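Local coordinates for class II aldolase/adducin domain protein (Pseudomonas syringae pv. phaseolicola 1448A, PDB 3OCR), which probably acts as a metal-dependent lyase of the class II aldolase/adducin family, at the interface of chains A and B. Sequence-based numbering; all coordinates share one arbitrary frame. Chains: chain A/B, Class II aldolase/adducin domain protein.

Contact 1: the interface of chains A and B. Residues chain A 53-54, 75-77, 80; chain B 207, 255-256, 259-260, 262-263.
Helix 251-265 near the C-terminus of chain B, with B:His207 from helix 199-219, lies against two loops and the 3-10 helix 78-80 of chain A, a subunit contact in the class II aldolase/adducin fold. At one end B:Arg262 grips the carboxylate of A:Glu80 side-on, crossing it at about a right angle. B:Arg262 NE donates to A:Glu80 OE2 at 2.7 Å and B:Arg262 NH2 to A:Glu80 OE1 at 2.9 Å, each on a syn lone pair, so salt bridge and hydrogen bonds lie in nearly coplanar groups (13° apart). The arginine chain bends at chi3 (-54°), bringing one guanidinium face over B:Ala259 CA. NH2 also reaches the carbonyl of A:Gly75, B:Arg262 NH2 to A:Gly75 O being 2.9 Å, though from above the carbonyl plane. Meanwhile A:Leu77 N occupies the anti lone pair of A:Glu80 OE1, fixing the carboxylate's rotation from within its own chain. Water 1 joins B:Arg262 NH1 to A:Gly75 O and to B:Arg255 O.

At the other end A:His53, with CG anti to the backbone N (chi1 -164°), pushes its imidazole among chain B side chains. A:His53 NE2 donates to the main-chain B:His256 O at 3.0 Å, on a lone pair and close to the imidazole plane. Its CD2 corner sits over the rim of one face of the B:His256 ring, A:His53 CD2 to B:His256 CE1 being 3.4 Å. B:His207 comes edge-to-face, placing CE1 over the rim of the A:His53 ring, and is itself positioned by a hydrogen bond of 2.9 Å between B:His207 ND1 and B:His256 NE2. Water 2, in the plane of the A:His53 ring, links ND1 to B:Glu263 OE1; the nearby carboxylate could favour a protonated imidazole. Between the two polar ends, B:Ala259 CB packs on A:Ile54 CG2 at 3.8 Å, with A:Leu77 CD1 beside B:Glu263 CB.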
# COMPACT_ATOMS: atom_id res chain seq x y z
N HIS A 53 6.96 14.96 -3.73
CA HIS A 53 8.34 15.41 -3.54
C HIS A 53 8.34 16.90 -3.19
O HIS A 53 7.71 17.30 -2.23
CB HIS A 53 9.20 15.10 -4.79
CG HIS A 53 10.68 15.18 -4.55
ND1 HIS A 53 11.30 14.56 -3.48
CD2 HIS A 53 11.66 15.79 -5.24
CE1 HIS A 53 12.59 14.80 -3.52
NE2 HIS A 53 12.85 15.54 -4.59
N ILE A 54 9.01 17.72 -3.99
CA ILE A 54 9.11 19.15 -3.67
C ILE A 54 8.08 20.02 -4.39
O ILE A 54 8.19 21.24 -4.36
CB ILE A 54 10.53 19.71 -3.93
CG1 ILE A 54 11.02 19.33 -5.32
CG2 ILE A 54 11.49 19.22 -2.85
CD1 ILE A 54 12.14 20.19 -5.85
N GLY A 75 12.17 24.20 -2.75
CA GLY A 75 13.04 23.03 -2.66
C GLY A 75 13.06 22.26 -1.35
O GLY A 75 13.69 21.22 -1.26
N LEU A 76 12.36 22.75 -0.33
CA LEU A 76 12.20 22.00 0.91
C LEU A 76 11.08 20.99 0.79
O LEU A 76 10.07 21.26 0.16
CB LEU A 76 11.87 22.92 2.08
CG LEU A 76 12.96 23.86 2.60
CD1 LEU A 76 12.55 24.37 4.00
CD2 LEU A 76 14.30 23.17 2.64
N LEU A 77 11.25 19.83 1.43
CA LEU A 77 10.20 18.83 1.55
C LEU A 77 9.18 19.22 2.63
O LEU A 77 9.52 19.91 3.59
CB LEU A 77 10.83 17.48 1.90
CG LEU A 77 11.81 16.90 0.88
CD1 LEU A 77 12.49 15.66 1.45
CD2 LEU A 77 11.04 16.56 -0.41
N GLU A 80 10.04 19.02 6.14
CA GLU A 80 11.09 19.87 6.67
C GLU A 80 10.52 21.20 7.11
O GLU A 80 11.21 22.01 7.72
CB GLU A 80 12.18 20.10 5.62
CG GLU A 80 13.00 18.86 5.28
CD GLU A 80 13.95 19.10 4.10
OE1 GLU A 80 13.52 19.63 3.05
OE2 GLU A 80 15.13 18.75 4.24
N HIS B 207 12.18 8.82 -11.13
CA HIS B 207 11.23 9.26 -10.11
C HIS B 207 9.92 9.77 -10.70
O HIS B 207 8.84 9.39 -10.23
CB HIS B 207 11.89 10.32 -9.22
CG HIS B 207 11.13 10.63 -7.96
ND1 HIS B 207 11.53 11.61 -7.08
CD2 HIS B 207 10.01 10.08 -7.41
CE1 HIS B 207 10.70 11.66 -6.05
NE2 HIS B 207 9.77 10.74 -6.23
N ARG B 255 18.12 20.70 -7.59
CA ARG B 255 17.19 20.94 -6.49
C ARG B 255 16.45 19.65 -6.07
O ARG B 255 16.35 19.34 -4.88
CB ARG B 255 16.19 22.04 -6.89
CG ARG B 255 15.24 22.49 -5.81
CD ARG B 255 14.30 23.61 -6.31
NE ARG B 255 15.07 24.76 -6.77
CZ ARG B 255 15.16 25.13 -8.04
NH1 ARG B 255 14.49 24.48 -8.99
NH2 ARG B 255 15.89 26.18 -8.36
N HIS B 256 15.92 18.94 -7.07
CA HIS B 256 15.22 17.68 -6.87
C HIS B 256 16.15 16.67 -6.20
O HIS B 256 15.76 15.98 -5.27
CB HIS B 256 14.77 17.14 -8.24
CG HIS B 256 13.93 15.91 -8.18
ND1 HIS B 256 12.59 15.90 -8.48
CD2 HIS B 256 14.27 14.62 -7.94
CE1 HIS B 256 12.12 14.67 -8.38
NE2 HIS B 256 13.12 13.87 -8.06
N ALA B 259 17.20 17.39 -2.37
CA ALA B 259 16.13 17.04 -1.43
C ALA B 259 16.08 15.52 -1.21
O ALA B 259 15.96 15.06 -0.09
CB ALA B 259 14.76 17.56 -1.90
N LEU B 260 16.19 14.75 -2.29
CA LEU B 260 16.33 13.29 -2.16
C LEU B 260 17.48 12.93 -1.22
O LEU B 260 17.31 12.07 -0.35
CB LEU B 260 16.52 12.63 -3.52
CG LEU B 260 15.26 12.62 -4.40
CD1 LEU B 260 15.53 11.92 -5.73
CD2 LEU B 260 14.06 11.97 -3.72
N ARG B 262 18.96 14.88 1.22
CA ARG B 262 18.59 15.25 2.59
C ARG B 262 17.65 14.19 3.20
O ARG B 262 17.82 13.82 4.35
CB ARG B 262 17.94 16.65 2.69
CG ARG B 262 18.84 17.83 2.31
CD ARG B 262 18.27 19.21 2.78
NE ARG B 262 16.91 19.44 2.29
CZ ARG B 262 16.58 19.86 1.07
NH1 ARG B 262 17.50 20.17 0.15
NH2 ARG B 262 15.29 19.99 0.75
N GLU B 263 16.68 13.71 2.42
CA GLU B 263 15.75 12.68 2.89
C GLU B 263 16.47 11.37 3.18
O GLU B 263 16.26 10.76 4.23
CB GLU B 263 14.65 12.41 1.86
CG GLU B 263 13.49 11.61 2.45
CD GLU B 263 12.47 11.19 1.41
OE1 GLU B 263 12.36 11.85 0.35
OE2 GLU B 263 11.78 10.18 1.65
O HOH W 1 16.37 20.78 -2.39
O HOH W 2 10.36 12.80 -1.68

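Contact 2: the interface of chains A and B. Residues chain A 129, 162-166, 189-190; chain B 148, 151, 234, 237-238, 241.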
# COMPACT_ATOMS: atom_id res chain seq x y z
N HIS A 129 -1.11 16.60 -5.33
CA HIS A 129 -0.94 15.68 -6.45
C HIS A 129 -0.80 14.27 -5.92
O HIS A 129 0.29 13.70 -5.97
CB HIS A 129 0.35 15.98 -7.21
CG HIS A 129 0.32 17.23 -8.02
ND1 HIS A 129 1.47 17.74 -8.59
CD2 HIS A 129 -0.68 18.05 -8.40
CE1 HIS A 129 1.18 18.84 -9.26
NE2 HIS A 129 -0.13 19.05 -9.16
N TYR A 162 -8.05 20.86 -17.86
CA TYR A 162 -6.60 20.98 -17.87
C TYR A 162 -6.09 21.84 -19.03
O TYR A 162 -6.47 21.63 -20.19
CB TYR A 162 -5.92 19.61 -17.93
CG TYR A 162 -4.42 19.67 -17.65
CD1 TYR A 162 -3.94 20.21 -16.46
CD2 TYR A 162 -3.49 19.23 -18.61
CE1 TYR A 162 -2.54 20.28 -16.20
CE2 TYR A 162 -2.11 19.31 -18.37
CZ TYR A 162 -1.65 19.82 -17.16
OH TYR A 162 -0.29 19.91 -16.96
N GLU A 163 -5.20 22.78 -18.72
CA GLU A 163 -4.65 23.65 -19.77
C GLU A 163 -3.11 23.68 -19.84
O GLU A 163 -2.55 24.38 -20.67
CB GLU A 163 -5.23 25.06 -19.66
CG GLU A 163 -6.76 25.10 -19.65
CD GLU A 163 -7.31 26.51 -19.78
OE1 GLU A 163 -6.74 27.31 -20.55
OE2 GLU A 163 -8.32 26.82 -19.10
N GLY A 164 -2.44 22.91 -19.00
CA GLY A 164 -0.98 22.81 -19.07
C GLY A 164 -0.40 23.17 -17.73
O GLY A 164 -1.13 23.33 -16.76
N ILE A 165 0.92 23.30 -17.69
CA ILE A 165 1.63 23.50 -16.41
C ILE A 165 1.50 24.95 -15.93
O ILE A 165 1.05 25.20 -14.81
CB ILE A 165 3.11 23.05 -16.49
CG1 ILE A 165 3.19 21.55 -16.81
CG2 ILE A 165 3.86 23.38 -15.18
CD1 ILE A 165 4.59 21.04 -17.21
N ALA A 166 1.89 25.90 -16.78
CA ALA A 166 1.87 27.32 -16.42
C ALA A 166 0.46 27.86 -16.52
O ALA A 166 -0.30 27.52 -17.44
CB ALA A 166 2.82 28.13 -17.33
N ASN A 189 -7.21 16.10 -14.70
CA ASN A 189 -5.92 15.54 -15.10
C ASN A 189 -4.78 16.16 -14.32
O ASN A 189 -3.67 16.25 -14.83
CB ASN A 189 -5.68 15.75 -16.59
CG ASN A 189 -6.81 15.20 -17.44
OD1 ASN A 189 -7.63 15.97 -17.91
ND2 ASN A 189 -6.88 13.86 -17.60
N HIS A 190 -5.03 16.65 -13.13
CA HIS A 190 -3.99 17.46 -12.53
C HIS A 190 -3.90 17.18 -11.05
O HIS A 190 -2.80 16.88 -10.57
CB HIS A 190 -4.21 18.95 -12.89
CG HIS A 190 -3.18 19.89 -12.32
ND1 HIS A 190 -3.25 21.26 -12.49
CD2 HIS A 190 -2.08 19.66 -11.57
CE1 HIS A 190 -2.22 21.83 -11.88
NE2 HIS A 190 -1.50 20.88 -11.30
N GLN B 148 -0.79 15.50 -15.50
CA GLN B 148 0.35 16.39 -15.72
C GLN B 148 1.67 15.60 -15.76
O GLN B 148 2.57 15.88 -16.56
CB GLN B 148 0.42 17.44 -14.62
CG GLN B 148 1.59 18.39 -14.78
CD GLN B 148 1.35 19.69 -14.05
OE1 GLN B 148 1.98 19.96 -13.01
NE2 GLN B 148 0.42 20.50 -14.57
N ILE B 151 1.88 13.52 -19.07
CA ILE B 151 1.85 14.39 -20.26
C ILE B 151 3.22 15.06 -20.43
O ILE B 151 3.67 15.28 -21.56
CB ILE B 151 0.67 15.43 -20.18
CG1 ILE B 151 -0.67 14.72 -20.25
CG2 ILE B 151 0.74 16.52 -21.27
CD1 ILE B 151 -1.89 15.59 -19.76
N VAL B 234 -3.07 21.09 -25.76
CA VAL B 234 -2.67 21.17 -24.34
C VAL B 234 -1.47 20.26 -24.07
O VAL B 234 -0.54 20.64 -23.36
CB VAL B 234 -3.85 20.84 -23.40
CG1 VAL B 234 -3.38 20.77 -21.94
CG2 VAL B 234 -4.96 21.87 -23.57
N LYS B 237 1.53 22.01 -25.62
CA LYS B 237 1.98 23.05 -24.69
C LYS B 237 2.86 22.48 -23.57
O LYS B 237 3.91 23.03 -23.26
CB LYS B 237 0.78 23.84 -24.12
CG LYS B 237 1.14 24.99 -23.14
CD LYS B 237 0.11 26.16 -23.14
CE LYS B 237 0.04 26.95 -21.78
NZ LYS B 237 -0.41 26.13 -20.53
N VAL B 238 2.43 21.38 -22.95
CA VAL B 238 3.20 20.78 -21.87
C VAL B 238 4.55 20.27 -22.38
O VAL B 238 5.58 20.37 -21.67
CB VAL B 238 2.41 19.70 -21.12
CG1 VAL B 238 3.30 18.96 -20.09
CG2 VAL B 238 1.20 20.33 -20.41
N GLN B 241 6.67 23.30 -22.56
CA GLN B 241 6.98 23.62 -21.16
C GLN B 241 8.05 22.70 -20.54
O GLN B 241 8.89 23.15 -19.75
CB GLN B 241 5.70 23.60 -20.31
CG GLN B 241 4.80 24.84 -20.49
CD GLN B 241 3.32 24.63 -20.13
OE1 GLN B 241 2.54 25.59 -20.15
NE2 GLN B 241 2.94 23.39 -19.81
O HOH W 3 1.53 22.00 -10.91
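A:Tyr162 and B:Gln148 meet at about a right angle, phenol against carboxamide, their planes 50° apart. B:Gln148 projects from the start of helix 148-151 with CG anti to the backbone N (chi1 -180°) and an extended chain. Its NE2 donates to the phenolic hydroxyl, B:Gln148 NE2 to A:Tyr162 OH being 2.6 Å, close to the amide plane and at the edge of the phenol ring. The same NE2 lies over the rim of the A:His190 imidazole, while OE1 reaches that ring's NE2 through water 3, 3.0 Å from B:Gln148 OE1.

Packing fixes the turn of the tyrosine ring: A:Gly164 N sits over the centre of one face, B:Ile151 CD1 comes tip to tip at CE2, and B:Val234 CG1 crosses obliquely, 3.7 Å from A:Tyr162 CD2. Next to it B:Val238 CG2 touches A:Gly164 CA at 3.6 Å, and A:Ile165 lays CD1 across B:Val238 CG1.

From helix 232-243, B:Lys237 bends at its last torsion (chi4 -62°), and B:Lys237 NZ donates to the main-chain A:Glu163 O at 2.8 Å, from above the carbonyl plane. B:Lys237 NZ also donates to B:Gln241 OE1 at 3.0 Å, on a lone pair. B:Gln241 and A:Ile165 run past each other in opposite directions. As modelled, B:Gln241 NE2 faces A:Ile165 N at 2.9 Å, an unfavourable pair of donors; turning the amide over would relieve it but cost the bond from B:Lys237 NZ, so its orientation is uncertain.

A:His129 and A:His190 match the metal-binding histidines of class II aldolases. The contact therefore probably brings B:Gln148 of the neighbouring subunit to the edge of the active site while fastening the 162-166 loop.

The C-alpha centres of contact 1 and contact 2 lie about 22 Å apart, and the two share no residue. Both set mainly loop residues of chain A, with A:Glu80 of the 3-10 helix 78-80, against helices of chain B, including the successive helices 232-243 at contact 2 and 251-265 at contact 1. The shared direction, and the lack of an exact two-fold, fit a head-to-tail arrangement such as a ring of the four copies in the deposited assembly, as is usual for class II aldolases. Contact 1 would then mainly secure helix 251-265, while contact 2 ties the neighbour to the probable catalytic histidines.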